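Local atomic coordinates of alpha-L-rhamnosidase (Aspergillus terreus, PDB entry 6GSZ), a protein that probably hydrolyses terminal non-reducing alpha-L-rhamnose residues in alpha-L-rhamnosides. Residues Gly472-Ile484 and His761-Glu773. Sequence-based numbering, arbitrary orientation.
With BGC (beta-D-glucopyranose), chain B.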
ATOM      1  N   GLY A 472       9.208  -1.902   9.865  1.00  9.79           N
ATOM      2  CA  GLY A 472       8.810  -3.121  10.526  1.00 10.32           C
ATOM      3  C   GLY A 472       7.348  -3.447  10.260  1.00  9.92           C
ATOM      4  O   GLY A 472       6.967  -4.620  10.078  1.00 11.07           O
ATOM      5  N   ASP A 473       6.471  -2.439  10.229  1.00 10.96           N
ATOM      6  CA  ASP A 473       5.053  -2.660  10.088  1.00 10.73           C
ATOM      7  C   ASP A 473       4.759  -3.343   8.735  1.00 10.51           C
ATOM      8  O   ASP A 473       3.958  -4.277   8.675  1.00 10.87           O
ATOM      9  CB  ASP A 473       4.258  -1.352  10.204  1.00 11.11           C
ATOM     10  CG  ASP A 473       4.472  -0.555  11.476  1.00 12.67           C
ATOM     11  OD1 ASP A 473       5.657  -0.370  11.852  1.00 13.02           O
ATOM     12  OD2 ASP A 473       3.451  -0.161  12.091  1.00 13.13           O
ATOM     13  N   ILE A 474       5.382  -2.856   7.655  1.00 10.35           N
ATOM     14  CA  ILE A 474       5.135  -3.444   6.353  1.00 10.02           C
ATOM     15  C   ILE A 474       5.788  -4.823   6.246  1.00 10.55           C
ATOM     16  O   ILE A 474       5.262  -5.686   5.568  1.00 10.27           O
ATOM     17  CB  ILE A 474       5.452  -2.479   5.192  1.00 10.43           C
ATOM     18  CG1 ILE A 474       5.032  -3.062   3.850  1.00 10.16           C
ATOM     19  CG2 ILE A 474       6.895  -2.056   5.183  1.00 10.57           C
ATOM     20  CD1 ILE A 474       3.541  -3.394   3.744  1.00 11.88           C
ATOM     21  N   HIS A 475       6.903  -5.027   6.931  1.00  9.42           N
ATOM     22  CA  HIS A 475       7.489  -6.364   6.988  1.00  9.33           C
ATOM     23  C   HIS A 475       6.443  -7.344   7.544  1.00 10.64           C
ATOM     24  O   HIS A 475       6.194  -8.419   6.969  1.00 10.63           O
ATOM     25  CB  HIS A 475       8.800  -6.344   7.780  1.00  9.09           C
ATOM     26  CG  HIS A 475       9.564  -7.632   7.789  1.00  9.79           C
ATOM     27  ND1 HIS A 475      10.703  -7.767   8.575  1.00 10.08           N
ATOM     28  CD2 HIS A 475       9.340  -8.839   7.228  1.00 12.44           C
ATOM     29  CE1 HIS A 475      11.170  -9.017   8.451  1.00 11.62           C
ATOM     30  NE2 HIS A 475      10.359  -9.676   7.623  1.00 14.73           N
ATOM     31  N   ALA A 476       5.830  -7.004   8.664  1.00  9.39           N
ATOM     32  CA  ALA A 476       4.838  -7.870   9.302  1.00 10.30           C
ATOM     33  C   ALA A 476       3.581  -8.065   8.449  1.00 10.07           C
ATOM     34  O   ALA A 476       3.030  -9.174   8.401  1.00 11.81           O
ATOM     35  CB  ALA A 476       4.441  -7.302  10.661  1.00 11.60           C
ATOM     36  N   PHE A 477       3.145  -7.022   7.752  1.00  9.68           N
ATOM     37  CA  PHE A 477       1.809  -7.020   7.113  1.00  9.00           C
ATOM     38  C   PHE A 477       1.829  -7.502   5.645  1.00  9.03           C
ATOM     39  O   PHE A 477       0.759  -7.813   5.131  1.00  9.38           O
ATOM     40  CB  PHE A 477       1.190  -5.615   7.205  1.00  8.82           C
ATOM     41  CG  PHE A 477      -0.247  -5.557   6.750  1.00  9.57           C
ATOM     42  CD1 PHE A 477      -1.239  -6.224   7.465  1.00 10.48           C
ATOM     43  CD2 PHE A 477      -0.610  -4.813   5.632  1.00  9.93           C
ATOM     44  CE1 PHE A 477      -2.550  -6.211   7.030  1.00 10.16           C
ATOM     45  CE2 PHE A 477      -1.930  -4.797   5.199  1.00  9.98           C
ATOM     46  CZ  PHE A 477      -2.893  -5.490   5.910  1.00 11.24           C
ATOM     47  N   SER A 478       2.975  -7.510   4.946  1.00  8.92           N
ATOM     48  CA  SER A 478       2.895  -7.626   3.465  1.00 10.52           C
ATOM     49  C   SER A 478       2.327  -9.007   3.012  1.00  9.05           C
ATOM     50  O   SER A 478       1.688  -9.042   1.957  1.00 10.85           O
ATOM     51  CB  SER A 478       4.215  -7.287   2.776  1.00 11.07           C
ATOM     52  OG  SER A 478       5.053  -8.404   2.665  1.00 11.03           O
ATOM     53  N   ARG A 479       2.481 -10.100   3.806  1.00  9.70           N
ATOM     54  CA  ARG A 479       1.897 -11.357   3.419  1.00 10.72           C
ATOM     55  C   ARG A 479       0.370 -11.232   3.291  1.00  9.96           C
ATOM     56  O   ARG A 479      -0.255 -11.799   2.376  1.00 11.29           O
ATOM     57  CB  ARG A 479       2.290 -12.423   4.447  1.00 11.35           C
ATOM     58  CG  ARG A 479       1.842 -13.844   4.156  1.00 11.41           C
ATOM     59  CD  ARG A 479       2.500 -14.733   5.185  1.00 12.98           C
ATOM     60  NE  ARG A 479       2.087 -16.125   5.103  1.00 12.56           N
ATOM     61  CZ  ARG A 479       2.683 -17.094   5.829  1.00 13.30           C
ATOM     62  NH1 ARG A 479       3.757 -16.837   6.583  1.00 15.09           N
ATOM     63  NH2 ARG A 479       2.223 -18.329   5.757  1.00 15.69           N
ATOM     64  N   THR A 480      -0.239 -10.507   4.221  1.00 10.20           N
ATOM     65  CA  THR A 480      -1.647 -10.189   4.194  1.00 10.28           C
ATOM     66  C   THR A 480      -1.967  -9.218   3.024  1.00 10.42           C
ATOM     67  O   THR A 480      -2.893  -9.419   2.221  1.00 11.21           O
ATOM     68  CB  THR A 480      -2.102  -9.613   5.547  1.00 11.35           C
ATOM     69  OG1 THR A 480      -1.816 -10.549   6.594  1.00 10.98           O
ATOM     70  CG2 THR A 480      -3.586  -9.284   5.520  1.00 11.98           C
ATOM     71  N   ALA A 481      -1.205  -8.122   2.962  1.00  9.66           N
ATOM     72  CA  ALA A 481      -1.498  -7.045   2.033  1.00 10.38           C
ATOM     73  C   ALA A 481      -1.529  -7.538   0.585  1.00  9.91           C
ATOM     74  O   ALA A 481      -2.405  -7.179  -0.187  1.00 10.68           O
ATOM     75  CB  ALA A 481      -0.423  -5.989   2.141  1.00 10.47           C
ATOM     76  N   ASN A 482      -0.539  -8.388   0.212  1.00  9.24           N
ATOM     77  CA  ASN A 482      -0.345  -8.793  -1.138  1.00  9.66           C
ATOM     78  C   ASN A 482      -1.430  -9.780  -1.631  1.00 11.12           C
ATOM     79  O   ASN A 482      -1.528 -10.034  -2.846  1.00 11.69           O
ATOM     80  CB  ASN A 482       0.998  -9.511  -1.313  1.00 10.05           C
ATOM     81  CG  ASN A 482       2.226  -8.689  -1.016  1.00  9.30           C
ATOM     82  OD1 ASN A 482       2.120  -7.456  -0.793  1.00 10.08           O
ATOM     83  ND2 ASN A 482       3.415  -9.282  -1.135  1.00 10.12           N
ATOM     84  N   PHE A 483      -2.226 -10.303  -0.699  1.00  9.94           N
ATOM     85  CA  PHE A 483      -3.381 -11.090  -1.051  1.00 10.41           C
ATOM     86  C   PHE A 483      -4.592 -10.179  -1.306  1.00 10.00           C
ATOM     87  O   PHE A 483      -5.407 -10.403  -2.232  1.00 10.89           O
ATOM     88  CB  PHE A 483      -3.689 -12.062   0.092  1.00 10.85           C
ATOM     89  CG  PHE A 483      -4.807 -13.037  -0.164  1.00 11.35           C
ATOM     90  CD1 PHE A 483      -6.125 -12.707   0.091  1.00 13.20           C
ATOM     91  CD2 PHE A 483      -4.539 -14.328  -0.610  1.00 12.95           C
ATOM     92  CE1 PHE A 483      -7.156 -13.627  -0.101  1.00 13.90           C
ATOM     93  CE2 PHE A 483      -5.561 -15.267  -0.750  1.00 15.52           C
ATOM     94  CZ  PHE A 483      -6.869 -14.911  -0.510  1.00 13.23           C
ATOM     95  N   ILE A 484      -4.750  -9.137  -0.476  1.00 10.24           N
ATOM     96  CA  ILE A 484      -5.974  -8.310  -0.568  1.00 10.05           C
ATOM     97  C   ILE A 484      -5.977  -7.428  -1.825  1.00  9.91           C
ATOM     98  O   ILE A 484      -7.013  -7.296  -2.467  1.00 10.35           O
ATOM     99  CB  ILE A 484      -6.177  -7.495   0.718  1.00 11.03           C
ATOM    100  CG1 ILE A 484      -6.251  -8.413   1.948  1.00 12.63           C
ATOM    101  CG2 ILE A 484      -7.395  -6.589   0.607  1.00 11.31           C
ATOM    102  CD1 ILE A 484      -6.407  -7.678   3.230  1.00 12.92           C
ATOM    103  N   HIS A 761      -3.935   1.100  12.365  1.00 13.14           N
ATOM    104  CA  HIS A 761      -2.614   0.515  12.039  1.00 13.23           C
ATOM    105  C   HIS A 761      -2.853  -0.898  11.518  1.00 13.66           C
ATOM    106  O   HIS A 761      -3.608  -1.608  12.173  1.00 13.95           O
ATOM    107  CB  HIS A 761      -1.766   0.382  13.319  1.00 13.11           C
ATOM    108  CG  HIS A 761      -0.805   1.460  13.663  1.00 12.92           C
ATOM    109  ND1 HIS A 761      -1.216   2.726  14.045  1.00 13.24           N
ATOM    110  CD2 HIS A 761       0.546   1.430  13.778  1.00 12.16           C
ATOM    111  CE1 HIS A 761      -0.143   3.440  14.335  1.00 14.84           C
ATOM    112  NE2 HIS A 761       0.976   2.674  14.164  1.00 13.40           N
ATOM    113  N   TYR A 762      -2.256  -1.281  10.380  1.00 12.97           N
ATOM    114  CA  TYR A 762      -2.449  -2.661   9.872  1.00 12.44           C
ATOM    115  C   TYR A 762      -1.660  -3.747  10.580  1.00 12.62           C
ATOM    116  O   TYR A 762      -1.965  -4.929  10.326  1.00 13.87           O
ATOM    117  CB  TYR A 762      -2.232  -2.726   8.350  1.00 12.52           C
ATOM    118  CG  TYR A 762      -0.970  -2.148   7.762  1.00 11.23           C
ATOM    119  CD1 TYR A 762       0.280  -2.450   8.246  1.00 11.17           C
ATOM    120  CD2 TYR A 762      -1.037  -1.254   6.704  1.00 11.65           C
ATOM    121  CE1 TYR A 762       1.434  -1.957   7.662  1.00 11.81           C
ATOM    122  CE2 TYR A 762       0.107  -0.729   6.119  1.00 11.33           C
ATOM    123  CZ  TYR A 762       1.351  -1.020   6.648  1.00 12.04           C
ATOM    124  OH  TYR A 762       2.471  -0.498   6.055  1.00 12.56           O
ATOM    125  N   ALA A 763      -0.706  -3.458  11.468  1.00 13.78           N
ATOM    126  CA  ALA A 763       0.129  -4.537  12.021  1.00 14.74           C
ATOM    127  C   ALA A 763      -0.698  -5.663  12.618  1.00 13.65           C
ATOM    128  O   ALA A 763      -0.393  -6.807  12.322  1.00 14.25           O
ATOM    129  CB  ALA A 763       1.110  -3.983  13.053  1.00 15.83           C
ATOM    130  N   VAL A 764      -1.659  -5.368  13.508  1.00 15.46           N
ATOM    131  CA  VAL A 764      -2.513  -6.420  14.181  1.00 16.37           C
ATOM    132  C   VAL A 764      -3.323  -7.153  13.113  1.00 12.91           C
ATOM    133  O   VAL A 764      -3.659  -8.363  13.264  1.00 14.83           O
ATOM    134  CB  VAL A 764      -3.399  -5.695  15.229  1.00 20.94           C
ATOM    135  CG1 VAL A 764      -4.723  -6.315  15.494  1.00 25.97           C
ATOM    136  CG2 VAL A 764      -2.584  -5.430  16.504  1.00 21.60           C
ATOM    137  N   GLY A 765      -3.563  -6.477  11.977  1.00 12.79           N
ATOM    138  CA  GLY A 765      -4.295  -7.033  10.865  1.00 12.14           C
ATOM    139  C   GLY A 765      -3.491  -8.091  10.108  1.00 11.42           C
ATOM    140  O   GLY A 765      -4.027  -8.686   9.180  1.00 11.93           O
ATOM    141  N   SER A 766      -2.232  -8.324  10.496  1.00 11.25           N
ATOM    142  CA  SER A 766      -1.405  -9.417   9.938  0.50 11.95           C
ATOM    143  C   SER A 766      -2.009 -10.810  10.158  1.00 12.22           C
ATOM    144  O   SER A 766      -1.594 -11.746   9.495  1.00 13.25           O
ATOM    145  CB  SER A 766       0.001  -9.356  10.479  0.50 10.62           C
ATOM    146  OG  SER A 766       0.026  -9.513  11.885  0.50 10.05           O
ATOM    147  N   VAL A 767      -2.975 -10.919  11.065  1.00 12.49           N
ATOM    148  CA  VAL A 767      -3.765 -12.149  11.209  1.00 12.39           C
ATOM    149  C   VAL A 767      -4.552 -12.456   9.929  1.00 12.59           C
ATOM    150  O   VAL A 767      -4.958 -13.605   9.721  1.00 12.70           O
ATOM    151  CB  VAL A 767      -4.696 -12.097  12.433  1.00 12.88           C
ATOM    152  CG1 VAL A 767      -5.854 -11.141  12.231  1.00 14.77           C
ATOM    153  CG2 VAL A 767      -5.195 -13.485  12.809  1.00 13.61           C
ATOM    154  N   GLY A 768      -4.748 -11.491   9.024  1.00 12.40           N
ATOM    155  CA  GLY A 768      -5.503 -11.698   7.815  1.00 11.37           C
ATOM    156  C   GLY A 768      -4.966 -12.862   6.999  1.00 11.05           C
ATOM    157  O   GLY A 768      -5.743 -13.621   6.383  1.00 11.97           O
ATOM    158  N   SER A 769      -3.644 -13.003   6.936  1.00 11.27           N
ATOM    159  CA  SER A 769      -3.052 -14.107   6.160  1.00 11.43           C
ATOM    160  C   SER A 769      -3.479 -15.472   6.676  1.00 10.99           C
ATOM    161  O   SER A 769      -3.524 -16.411   5.891  1.00 12.40           O
ATOM    162  CB  SER A 769      -1.543 -14.020   6.086  1.00 11.76           C
ATOM    163  OG  SER A 769      -0.938 -14.115   7.350  1.00 12.77           O
ATOM    164  N   TRP A 770      -3.735 -15.575   7.981  1.00 11.07           N
ATOM    165  CA  TRP A 770      -4.208 -16.852   8.531  1.00 11.47           C
ATOM    166  C   TRP A 770      -5.648 -17.099   8.066  1.00 12.85           C
ATOM    167  O   TRP A 770      -6.046 -18.243   7.754  1.00 13.28           O
ATOM    168  CB  TRP A 770      -4.095 -16.884  10.058  1.00 11.42           C
ATOM    169  CG  TRP A 770      -4.190 -18.256  10.648  1.00 13.39           C
ATOM    170  CD1 TRP A 770      -3.148 -19.105  10.823  1.00 12.88           C
ATOM    171  CD2 TRP A 770      -5.358 -18.883  11.195  1.00 14.09           C
ATOM    172  NE1 TRP A 770      -3.597 -20.260  11.389  1.00 14.43           N
ATOM    173  CE2 TRP A 770      -4.947 -20.174  11.599  1.00 12.81           C
ATOM    174  CE3 TRP A 770      -6.707 -18.531  11.331  1.00 14.86           C
ATOM    175  CZ2 TRP A 770      -5.829 -21.080  12.181  1.00 15.72           C
ATOM    176  CZ3 TRP A 770      -7.573 -19.435  11.903  1.00 16.90           C
ATOM    177  CH2 TRP A 770      -7.135 -20.688  12.331  1.00 15.82           C
ATOM    178  N   LEU A 771      -6.477 -16.060   8.047  1.00 12.30           N
ATOM    179  CA  LEU A 771      -7.830 -16.188   7.492  1.00 12.50           C
ATOM    180  C   LEU A 771      -7.766 -16.674   6.040  1.00 12.39           C
ATOM    181  O   LEU A 771      -8.477 -17.592   5.627  1.00 13.99           O
ATOM    182  CB  LEU A 771      -8.576 -14.860   7.564  1.00 12.99           C
ATOM    183  CG  LEU A 771      -8.648 -14.170   8.925  1.00 16.53           C
ATOM    184  CD1 LEU A 771      -9.475 -12.890   8.844  1.00 15.76           C
ATOM    185  CD2 LEU A 771      -9.124 -14.990  10.063  1.00 18.25           C
ATOM    186  N   HIS A 772      -6.855 -16.109   5.269  1.00 12.12           N
ATOM    187  CA  HIS A 772      -6.762 -16.423   3.852  1.00 12.59           C
ATOM    188  C   HIS A 772      -6.258 -17.858   3.659  1.00 11.72           C
ATOM    189  O   HIS A 772      -6.764 -18.578   2.757  1.00 13.35           O
ATOM    190  CB  HIS A 772      -5.829 -15.446   3.106  1.00 12.63           C
ATOM    191  CG  HIS A 772      -6.181 -13.995   3.239  1.00 11.80           C
ATOM    192  ND1 HIS A 772      -5.196 -13.034   3.218  1.00 11.88           N
ATOM    193  CD2 HIS A 772      -7.367 -13.361   3.384  1.00 12.44           C
ATOM    194  CE1 HIS A 772      -5.799 -11.856   3.332  1.00 13.15           C
ATOM    195  NE2 HIS A 772      -7.129 -12.020   3.434  1.00 12.45           N
ATOM    196  N   GLU A 773      -5.152 -18.178   4.351  1.00 11.76           N
ATOM    197  CA  GLU A 773      -4.380 -19.394   4.022  1.00 11.96           C
ATOM    198  C   GLU A 773      -4.865 -20.643   4.766  1.00 13.32           C
ATOM    199  O   GLU A 773      -4.645 -21.747   4.275  1.00 14.80           O
ATOM    200  CB  GLU A 773      -2.899 -19.225   4.357  1.00 13.43           C
ATOM    201  CG  GLU A 773      -2.235 -18.082   3.594  1.00 14.52           C
ATOM    202  CD  GLU A 773      -0.734 -17.981   3.835  1.00 16.88           C
ATOM    203  OE1 GLU A 773      -0.143 -18.916   4.444  1.00 19.14           O
ATOM    204  OE2 GLU A 773      -0.168 -16.929   3.487  1.00 20.10           O
TER
HETATM  205  C2  BGC B 968       5.077   2.237  14.135  0.70 21.40           C
HETATM  206  C3  BGC B 968       6.144   1.388  14.768  0.70 25.42           C
HETATM  207  C4  BGC B 968       7.279   2.107  15.462  0.70 26.12           C
HETATM  208  C5  BGC B 968       6.628   3.075  16.326  0.70 22.33           C
HETATM  209  C6  BGC B 968       7.760   3.763  17.065  0.70 25.89           C
HETATM  210  C1  BGC B 968       4.627   3.309  15.112  0.70 26.18           C
HETATM  211  O1  BGC B 968       3.535   4.004  14.543  0.70 14.80           O
HETATM  212  O2  BGC B 968       3.867   1.521  14.050  0.70 29.23           O
HETATM  213  O3  BGC B 968       6.778   0.767  13.782  0.70 14.73           O
HETATM  214  O4  BGC B 968       8.227   1.297  16.196  0.70 25.27           O
HETATM  215  O5  BGC B 968       5.737   4.024  15.656  0.70 37.28           O
HETATM  216  O6  BGC B 968       7.203   4.835  17.831  0.70 26.27           O
HETATM  217  O   HOH W   1       0.955  -1.036  11.338  1.00 14.33           O
HETATM  218  O   HOH W   2      -2.429 -13.619   2.886  1.00 15.32           O
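Asp473 and His761 grasp one glucose from two segments almost three hundred residues apart, where helix 472-484 packs against the turn and 3-10 segment that lead into helix 768-773, and against that helix itself, within the (alpha/alpha)6 barrel domain of this rhamnosidase; the two axes cross at 38°. A carboxylate has two oxygens for two adjacent hydroxyls: Asp473 OD1 takes BGC O3 at 2.5 Å and OD2 takes BGC O2, while the imidazole NE2 of His761 gives a nearly straight bond to BGC O1 and a weak one to O2. Ser758 holds ND1 of that histidine; Asp460 and Trp527 also bind the sugar. Behind the pocket, a water receives the Ala763 N-H and donates to Asp473 OD2, which probably helps to hold the carboxylate in place.

Next along the helix, the flat faces of Phe477 and Tyr762 lie one on the other in an offset stack, planes 8° apart, with Tyr762 CB over the centre of the phenylalanine ring. Small residues, Gly765, Ser766, Gly768 and Ser769, let the backbones come close: Gly768, lacking a side chain, admits Thr480 CG2 to 3.8 Å from its CA, and Thr480 OG1 accepts a weak bond from Ser769 N. Beyond, His772 is sandwiched: Phe483 stacks on one face, and Gly768 O lies over the other. Its NE2 bonds to His443, and a water joins its ND1 to Arg479 O.

At the far end, an extended Arg479 presents its guanidinium side, matching the two oxygens of Glu773: NE reaches OE2 at 2.9 Å, and NH2 meets OE1 at 2.8 Å, both oxygens approached on their syn sides.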